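PDB 6JEB: beta-hexosaminidase Amuc_2018 from Akkermansia muciniphila, which hydrolyses terminal, non-reducing beta-linked N-acetylglucosamine from N-glycans and chitobiose, and also releases beta-linked N-acetylgalactosamine. Local coordinates for residues 233-236 / 237-241. Numbering follows the deposited sequence.
Sequences WKFY and ASVFN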
ATOM      1  N   TRP A 233       2.199   8.449  25.556  1.00 15.25           N
ATOM      2  CA  TRP A 233       2.626   7.054  25.589  1.00 15.91           C
ATOM      3  C   TRP A 233       1.503   6.132  26.043  1.00 15.19           C
ATOM      4  O   TRP A 233       1.385   5.008  25.544  1.00 16.45           O
ATOM      5  CB  TRP A 233       3.892   6.917  26.438  1.00 16.22           C
ATOM      6  CG  TRP A 233       4.966   7.743  25.831  1.00 16.01           C
ATOM      7  CD1 TRP A 233       5.479   8.911  26.314  1.00 16.63           C
ATOM      8  CD2 TRP A 233       5.600   7.516  24.567  1.00 16.45           C
ATOM      9  NE1 TRP A 233       6.410   9.411  25.440  1.00 18.13           N
ATOM     10  CE2 TRP A 233       6.505   8.572  24.360  1.00 16.74           C
ATOM     11  CE3 TRP A 233       5.488   6.518  23.593  1.00 18.19           C
ATOM     12  CZ2 TRP A 233       7.311   8.652  23.221  1.00 18.81           C
ATOM     13  CZ3 TRP A 233       6.288   6.595  22.466  1.00 19.70           C
ATOM     14  CH2 TRP A 233       7.191   7.657  22.289  1.00 18.97           C
ATOM     15  N   LYS A 234       0.664   6.583  26.982  1.00 16.02           N
ATOM     16  CA  LYS A 234      -0.506   5.792  27.338  0.80 15.99           C
ATOM     17  C   LYS A 234      -1.444   5.654  26.146  1.00 14.20           C
ATOM     18  O   LYS A 234      -2.003   4.574  25.908  1.00 15.52           O
ATOM     19  CB  LYS A 234      -1.236   6.418  28.524  0.80 18.31           C
ATOM     20  CG  LYS A 234      -2.384   5.568  29.049  0.80 24.79           C
ATOM     21  CD  LYS A 234      -2.907   6.094  30.367  0.80 31.85           C
ATOM     22  CE  LYS A 234      -4.034   5.215  30.909  0.80 35.83           C
ATOM     23  NZ  LYS A 234      -4.735   5.844  32.057  0.80 39.76           N
ATOM     24  N   PHE A 235      -1.608   6.731  25.376  1.00 13.82           N
ATOM     25  CA  PHE A 235      -2.473   6.685  24.202  1.00 13.54           C
ATOM     26  C   PHE A 235      -1.942   5.696  23.173  1.00 14.29           C
ATOM     27  O   PHE A 235      -2.671   4.813  22.710  1.00 14.42           O
ATOM     28  CB  PHE A 235      -2.587   8.083  23.587  1.00 13.57           C
ATOM     29  CG  PHE A 235      -3.304   8.111  22.262  1.00 12.99           C
ATOM     30  CD1 PHE A 235      -4.665   7.843  22.191  1.00 14.46           C
ATOM     31  CD2 PHE A 235      -2.623   8.428  21.098  1.00 13.55           C
ATOM     32  CE1 PHE A 235      -5.335   7.877  20.974  1.00 14.36           C
ATOM     33  CE2 PHE A 235      -3.289   8.473  19.869  1.00 13.78           C
ATOM     34  CZ  PHE A 235      -4.641   8.197  19.808  1.00 14.33           C
ATOM     35  N   TYR A 236      -0.667   5.824  22.798  1.00 14.30           N
ATOM     36  CA  TYR A 236      -0.157   4.926  21.764  1.00 13.50           C
ATOM     37  C   TYR A 236      -0.107   3.478  22.236  1.00 14.46           C
ATOM     38  O   TYR A 236      -0.301   2.567  21.425  1.00 14.90           O
ATOM     39  CB  TYR A 236       1.189   5.412  21.224  1.00 14.02           C
ATOM     40  CG  TYR A 236       1.049   6.600  20.295  1.00 14.01           C
ATOM     41  CD1 TYR A 236       0.161   6.576  19.223  1.00 15.56           C
ATOM     42  CD2 TYR A 236       1.803   7.743  20.489  1.00 16.04           C
ATOM     43  CE1 TYR A 236       0.035   7.663  18.373  1.00 14.71           C
ATOM     44  CE2 TYR A 236       1.687   8.830  19.650  1.00 17.74           C
ATOM     45  CZ  TYR A 236       0.801   8.785  18.589  1.00 14.31           C
ATOM     46  OH  TYR A 236       0.682   9.870  17.745  1.00 16.31           O
ATOM     47  N   ALA A 237       0.138   3.236  23.529  1.00 14.60           N
ATOM     48  CA  ALA A 237       0.036   1.868  24.033  1.00 14.75           C
ATOM     49  C   ALA A 237      -1.370   1.320  23.827  1.00 15.76           C
ATOM     50  O   ALA A 237      -1.540   0.160  23.429  1.00 16.46           O
ATOM     51  CB  ALA A 237       0.443   1.795  25.509  1.00 16.24           C
ATOM     52  N   SER A 238      -2.393   2.150  24.068  1.00 16.10           N
ATOM     53  CA  SER A 238      -3.770   1.713  23.841  1.00 14.95           C
ATOM     54  C   SER A 238      -4.033   1.477  22.365  1.00 13.99           C
ATOM     55  O   SER A 238      -4.701   0.504  21.999  1.00 15.44           O
ATOM     56  CB  SER A 238      -4.754   2.748  24.378  1.00 17.22           C
ATOM     57  OG  SER A 238      -4.582   2.932  25.768  1.00 22.00           O
ATOM     58  N   VAL A 239      -3.547   2.380  21.505  1.00 13.68           N
ATOM     59  CA  VAL A 239      -3.683   2.193  20.062  1.00 13.41           C
ATOM     60  C   VAL A 239      -3.064   0.866  19.649  1.00 13.68           C
ATOM     61  O   VAL A 239      -3.682   0.061  18.941  1.00 13.93           O
ATOM     62  CB  VAL A 239      -3.042   3.369  19.305  1.00 13.24           C
ATOM     63  CG1 VAL A 239      -3.009   3.078  17.804  1.00 14.49           C
ATOM     64  CG2 VAL A 239      -3.791   4.659  19.591  1.00 13.93           C
ATOM     65  N   PHE A 240      -1.827   0.620  20.085  1.00 14.18           N
ATOM     66  CA  PHE A 240      -1.127  -0.588  19.665  1.00 14.44           C
ATOM     67  C   PHE A 240      -1.793  -1.847  20.206  1.00 13.68           C
ATOM     68  O   PHE A 240      -1.755  -2.891  19.545  1.00 15.04           O
ATOM     69  CB  PHE A 240       0.344  -0.529  20.085  1.00 14.35           C
ATOM     70  CG  PHE A 240       1.121   0.607  19.466  1.00 14.30           C
ATOM     71  CD1 PHE A 240       0.673   1.258  18.328  1.00 15.05           C
ATOM     72  CD2 PHE A 240       2.314   1.025  20.044  1.00 15.78           C
ATOM     73  CE1 PHE A 240       1.405   2.305  17.769  1.00 15.71           C
ATOM     74  CE2 PHE A 240       3.052   2.066  19.498  1.00 15.53           C
ATOM     75  CZ  PHE A 240       2.595   2.711  18.357  1.00 15.68           C
ATOM     76  N   ASN A 241      -2.386  -1.781  21.404  1.00 14.45           N
ATOM     77  CA  ASN A 241      -3.127  -2.931  21.915  0.50 15.11           C
ATOM     78  C   ASN A 241      -4.319  -3.260  21.021  1.00 15.30           C
ATOM     79  O   ASN A 241      -4.600  -4.436  20.757  1.00 15.78           O
ATOM     80  CB  ASN A 241      -3.565  -2.684  23.361  0.50 17.74           C
ATOM     81  CG  ASN A 241      -2.412  -2.781  24.346  0.50 21.77           C
ATOM     82  OD1 ASN A 241      -1.391  -3.412  24.064  0.50 25.29           O
ATOM     83  ND2 ASN A 241      -2.573  -2.162  25.511  0.50 22.45           N
TER
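Phe235 and Val239, one helical turn apart, illustrate how a branched side chain fills the hollow beneath an aromatic ring. The Val239 methyl CG2 sits 3.8 Å from the centroid of the Phe235 ring, 16° off its normal, and so makes a CH-pi contact over one face, displaced toward the rim where CZ lies. Two torsions bring this about: Phe235 holds CG anti to its backbone N (chi1 172°), which swings the ring forward along the helix, while Val239 keeps CG2 beside its own backbone N, facing back toward the preceding turn. The same methyl has a looser, oblique contact with Tyr236, whose CD1 is 4.4 Å from Val239 CG2, and thus fits into the angle between two neighbouring rings.

The next pair along the helix works differently. Phe240 lays its ring against the backbone, with Tyr236 O over one face and 3.1 Å from Phe240 CG, while Phe240 CZ reaches back to within 4.2 Å of Tyr236 CB. Phe240 N also donates to Tyr236 O at 2.8 Å, with the donor tilted 25° from the carbonyl plane. Val239 N donates to Phe235 O at 2.9 Å, so both side-chain pairs ride on i to i+4 bonds. On another side of the helix the small Ala237 fits close to the chain, its CB 3.3 Å from Trp233 O.

Outward, Phe235 meets Tyr141 edge-to-face, Tyr236 packs on Leu197 of helix 195-200, and Trp233 and Phe240 both touch Thr293 of helix 282-299. With Phe235, Tyr236, Val239 and Phe240 buried and Lys234 and Asn241 exposed, this is an amphipathic helix carrying i to i+4 pairs on its buried side; helix 230-246 leads into strand 251-253 as one of the outer helices of the (beta/alpha)8 TIM barrel that forms the glycoside hydrolase family 20 catalytic domain.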